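Local structure of cell divisionFtsK/SpoIIIE (Thermomonospora curvata, 4NH0) at residues H617-D622 / L680-T685; D605-P610 / H631-L636. The protein serves as an ATPase of the type VII (ESX) secretion system that exports EsxA and EsxB, with weak intrinsic ATP hydrolysis, and might be the translocase subunit. One frame throughout, in Å; residues are numbered along the deposited sequence.

Contact 1: residues H617-D622 / L680-T685; sequences HGYTAD and LALLHT
Leu682 O, a carbonyl near the C-terminal end of helix 669-683, is approached twice by Thr620. The hydroxyl OG1 donates a hydrogen bond to it at 2.6 Å, and Thr620 CA adds a CA-H...O contact to the same Leu682 O at 3.3 Å. In the second FtsK domain, a P-loop NTPase fold, this helix begins at the Walker A loop that binds ATP; the loop 617-622 therefore closes on the far end of the helix, away from the nucleotide. OG1 stands anti to the Thr620 backbone N (chi1 -172°) and reaches Leu682 O in the plane of the carbonyl, with a C=O...donor angle of 149°. Just beyond, Ala621 is the centre of an inverse gamma turn, which bends the chain after the gripping residue.

Two further contacts involve residues that precede Thr620. Tyr619 and Leu682 run side by side in the same direction, and Leu682 CD2 meets the ring edge near its plane, 4.1 Å from Tyr619 CD1. Helix 877-891 packs against both, through Thr887 and Ala891 on the tyrosine and Ile888 on the leucine. Past the helix, Thr685 points its CB toward the loop, and the methyl CG2, anti to the carbonyl carbon, comes within 3.3 Å of His617 O. The same Thr685 CG2 lies 3.8 Å from His617 CD2, while Trp892 touches the threonine from elsewhere in the chain.

The exit from the helix is tied back by His684, whose O bonds His709 NE2 and whose NE2 has a weak bond with Leu630 N. The other ring nitrogen, His684 ND1, donates to a lone pair of Leu680 O at 2.8 Å, with that oxygen in the ring plane.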
# COMPACT_ATOMS: atom_id res chain seq x y z
N HIS A 617 12.34 -20.57 12.39
CA HIS A 617 11.59 -19.99 11.28
C HIS A 617 10.73 -18.83 11.77
O HIS A 617 10.09 -18.15 10.97
CB HIS A 617 10.73 -21.05 10.60
CG HIS A 617 11.33 -21.61 9.35
ND1 HIS A 617 10.79 -22.69 8.69
CD2 HIS A 617 12.43 -21.24 8.65
CE1 HIS A 617 11.53 -22.96 7.62
NE2 HIS A 617 12.53 -22.10 7.58
N GLY A 618 10.72 -18.61 13.08
CA GLY A 618 9.98 -17.52 13.67
C GLY A 618 8.48 -17.73 13.64
O GLY A 618 8.00 -18.78 13.21
N TYR A 619 7.74 -16.73 14.11
CA TYR A 619 6.29 -16.79 14.12
C TYR A 619 5.75 -16.77 12.69
O TYR A 619 5.66 -15.72 12.06
CB TYR A 619 5.70 -15.63 14.92
CG TYR A 619 4.23 -15.78 15.23
CD1 TYR A 619 3.29 -14.93 14.65
CD2 TYR A 619 3.77 -16.77 16.09
CE1 TYR A 619 1.94 -15.06 14.93
CE2 TYR A 619 2.43 -16.90 16.38
CZ TYR A 619 1.52 -16.05 15.79
OH TYR A 619 0.18 -16.19 16.08
N THR A 620 5.41 -17.95 12.18
CA THR A 620 4.98 -18.09 10.80
C THR A 620 4.03 -19.27 10.63
O THR A 620 3.83 -20.05 11.56
CB THR A 620 6.18 -18.27 9.85
OG1 THR A 620 5.74 -18.21 8.49
CG2 THR A 620 6.87 -19.60 10.11
N ALA A 621 3.45 -19.40 9.44
CA ALA A 621 2.63 -20.56 9.12
C ALA A 621 3.53 -21.78 8.93
O ALA A 621 3.93 -22.10 7.81
CB ALA A 621 1.81 -20.31 7.87
N ASP A 622 3.84 -22.45 10.04
CA ASP A 622 4.81 -23.54 10.05
C ASP A 622 4.49 -24.64 9.05
O ASP A 622 3.44 -25.29 9.14
CB ASP A 622 4.91 -24.13 11.46
CG ASP A 622 6.17 -24.95 11.67
OD1 ASP A 622 6.88 -25.23 10.68
OD2 ASP A 622 6.45 -25.31 12.83
N LEU A 680 4.58 -9.85 4.80
CA LEU A 680 5.83 -10.47 4.39
C LEU A 680 6.61 -10.96 5.60
O LEU A 680 7.27 -11.99 5.55
CB LEU A 680 6.68 -9.49 3.58
CG LEU A 680 6.25 -9.22 2.14
CD1 LEU A 680 7.05 -8.08 1.55
CD2 LEU A 680 6.41 -10.48 1.30
N ALA A 681 6.52 -10.20 6.69
CA ALA A 681 7.22 -10.55 7.92
C ALA A 681 6.67 -11.84 8.53
O ALA A 681 7.38 -12.55 9.23
CB ALA A 681 7.12 -9.41 8.92
N LEU A 682 5.41 -12.13 8.24
CA LEU A 682 4.76 -13.31 8.78
C LEU A 682 5.08 -14.57 7.97
O LEU A 682 5.04 -15.67 8.50
CB LEU A 682 3.24 -13.11 8.84
CG LEU A 682 2.72 -12.15 9.90
CD1 LEU A 682 1.23 -11.92 9.73
CD2 LEU A 682 3.02 -12.68 11.29
N LEU A 683 5.38 -14.39 6.69
CA LEU A 683 5.63 -15.53 5.81
C LEU A 683 7.11 -15.69 5.50
O LEU A 683 7.50 -16.56 4.72
CB LEU A 683 4.84 -15.38 4.51
CG LEU A 683 3.32 -15.44 4.64
CD1 LEU A 683 2.66 -15.20 3.30
CD2 LEU A 683 2.89 -16.77 5.22
N HIS A 684 7.95 -14.85 6.11
CA HIS A 684 9.38 -14.91 5.87
C HIS A 684 10.17 -14.65 7.15
O HIS A 684 9.69 -13.99 8.07
CB HIS A 684 9.79 -13.90 4.80
CG HIS A 684 9.06 -14.06 3.51
ND1 HIS A 684 7.78 -13.57 3.31
CD2 HIS A 684 9.42 -14.65 2.34
CE1 HIS A 684 7.39 -13.86 2.08
NE2 HIS A 684 8.36 -14.51 1.47
N THR A 685 11.39 -15.18 7.19
CA THR A 685 12.29 -14.94 8.30
C THR A 685 13.14 -13.70 8.01
O THR A 685 13.34 -13.36 6.85
CB THR A 685 13.21 -16.16 8.56
OG1 THR A 685 14.15 -16.28 7.49
CG2 THR A 685 12.38 -17.43 8.65

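Contact 2: residues D605-P610 / H631-L636; sequences DELLPP and HAVVGL
Val633 splits its two methyls between consecutive leucines of the loop 605-610. CG2, anti to the Val633 backbone N, takes Leu607: it lies 3.6 Å from Leu607 CB and also touches CD1. CG1 takes Leu608, 3.6 Å from its CD2, the two side chains sliding past each other in opposite directions, whereas Leu607 crosses the valine at a slant. Leu607 then reaches on along the strand, its CD1 3.4 Å from Gly635 O and its CD2 4.4 Å from Leu636 CD1. An alanine in place of Val633 would remove both methyls and would probably leave a gap beside Leu607 CB and Leu608 CD2, with Leu608 losing its contact on this strand.

Trp624 and Trp649 also pack on Leu608, and Ala864 on Leu607. The strand itself is fixed from both neighbours of the FtsK 2 sheet, Val634 bonding through the backbone with Tyr648 and Ala864, while Val633 O accepts a hydrogen bond from Ser679 OG of helix 669-683, which Ala632 and Val634, turned away from the loop, also meet. Gly635 lies close to Thr863, an ATP-binding residue, and the bound ATP is near by. Across the two segments the contact is aliphatic packing, plus Leu607 CD1 against Gly635 O, with no polar bond between them, so the fit of the loop on the strand probably rests on shape and burial of apolar groups.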
# COMPACT_ATOMS: atom_id res chain seq x y z
N ASP A 605 -4.29 -12.43 10.37
CA ASP A 605 -4.52 -13.78 10.85
C ASP A 605 -5.80 -14.36 10.25
O ASP A 605 -5.97 -15.57 10.17
CB ASP A 605 -4.58 -13.81 12.38
CG ASP A 605 -5.57 -12.80 12.95
OD1 ASP A 605 -6.30 -12.17 12.16
OD2 ASP A 605 -5.63 -12.66 14.18
N GLU A 606 -6.69 -13.47 9.83
CA GLU A 606 -7.95 -13.86 9.22
C GLU A 606 -7.73 -14.36 7.79
O GLU A 606 -8.47 -15.21 7.30
CB GLU A 606 -8.93 -12.69 9.22
CG GLU A 606 -10.20 -12.93 10.03
CD GLU A 606 -11.04 -11.68 10.17
OE1 GLU A 606 -11.36 -11.06 9.14
OE2 GLU A 606 -11.40 -11.33 11.31
N LEU A 607 -6.72 -13.81 7.14
CA LEU A 607 -6.44 -14.14 5.74
C LEU A 607 -5.32 -15.16 5.61
O LEU A 607 -4.89 -15.49 4.51
CB LEU A 607 -6.08 -12.87 4.97
CG LEU A 607 -7.12 -11.75 4.99
CD1 LEU A 607 -6.59 -10.50 4.31
CD2 LEU A 607 -8.41 -12.21 4.33
N LEU A 608 -4.85 -15.67 6.75
CA LEU A 608 -3.74 -16.61 6.76
C LEU A 608 -4.04 -17.83 7.63
O LEU A 608 -4.83 -17.75 8.57
CB LEU A 608 -2.47 -15.92 7.25
CG LEU A 608 -1.77 -15.00 6.25
CD1 LEU A 608 -0.58 -14.32 6.90
CD2 LEU A 608 -1.33 -15.79 5.03
N PRO A 609 -3.40 -18.96 7.31
CA PRO A 609 -3.42 -20.17 8.14
C PRO A 609 -3.00 -19.89 9.58
O PRO A 609 -2.41 -18.84 9.84
CB PRO A 609 -2.41 -21.08 7.44
CG PRO A 609 -2.48 -20.68 6.02
CD PRO A 609 -2.70 -19.19 6.03
N PRO A 610 -3.30 -20.81 10.51
CA PRO A 610 -2.92 -20.62 11.92
C PRO A 610 -1.42 -20.38 12.08
O PRO A 610 -0.61 -21.18 11.63
CB PRO A 610 -3.33 -21.93 12.59
CG PRO A 610 -3.51 -22.91 11.46
CD PRO A 610 -4.00 -22.09 10.32
N HIS A 631 5.30 -14.36 -1.67
CA HIS A 631 3.91 -13.96 -1.86
C HIS A 631 3.38 -13.34 -0.58
O HIS A 631 3.69 -13.80 0.52
CB HIS A 631 3.05 -15.15 -2.28
CG HIS A 631 3.24 -15.57 -3.70
ND1 HIS A 631 4.43 -16.06 -4.18
CD2 HIS A 631 2.39 -15.56 -4.75
CE1 HIS A 631 4.31 -16.34 -5.47
NE2 HIS A 631 3.08 -16.05 -5.84
N ALA A 632 2.58 -12.29 -0.72
CA ALA A 632 2.04 -11.58 0.43
C ALA A 632 0.56 -11.29 0.27
O ALA A 632 0.12 -10.83 -0.79
CB ALA A 632 2.80 -10.29 0.67
N VAL A 633 -0.21 -11.57 1.31
CA VAL A 633 -1.64 -11.27 1.32
C VAL A 633 -1.86 -9.87 1.89
O VAL A 633 -1.29 -9.52 2.92
CB VAL A 633 -2.43 -12.32 2.12
CG1 VAL A 633 -1.82 -12.52 3.50
CG2 VAL A 633 -3.89 -11.92 2.23
N VAL A 634 -2.68 -9.08 1.21
CA VAL A 634 -2.85 -7.68 1.57
C VAL A 634 -4.25 -7.35 2.06
O VAL A 634 -4.42 -6.67 3.07
CB VAL A 634 -2.48 -6.77 0.38
CG1 VAL A 634 -3.25 -5.46 0.44
CG2 VAL A 634 -0.98 -6.52 0.35
N GLY A 635 -5.27 -7.83 1.35
CA GLY A 635 -6.64 -7.51 1.72
C GLY A 635 -7.67 -8.51 1.23
O GLY A 635 -7.40 -9.70 1.11
N LEU A 636 -8.87 -8.00 0.96
CA LEU A 636 -9.98 -8.84 0.51
C LEU A 636 -10.66 -8.24 -0.71
O LEU A 636 -11.25 -7.17 -0.64
CB LEU A 636 -10.99 -9.03 1.64
CG LEU A 636 -12.12 -10.03 1.39
CD1 LEU A 636 -11.55 -11.44 1.29
CD2 LEU A 636 -13.16 -9.95 2.49

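Overall arrangement
From the N-terminal side the chain passes 605-610, then 617-622, then 631-636 and finally 680-685, so the two contacts cross instead of nesting. Contact 2 closes the shorter loop, 20 residues carrying strand 612-614, and lays the loop before that strand on strand 631-639. Contact 1 closes 57 residues, spanning strands 631-639, 644-651 and 659-662 and most of helix 669-683, and joins the loop after strand 612-614 to that helix's end. The two meet directly: Leu682 CD1 lies 4.1 Å from Leu608 CD1, and Leu680 CD2 packs 3.7 Å from Ala632 CB. Together they tie the loops on either side of strand 612-614 to the sheet and P-loop helix of the second ATPase domain.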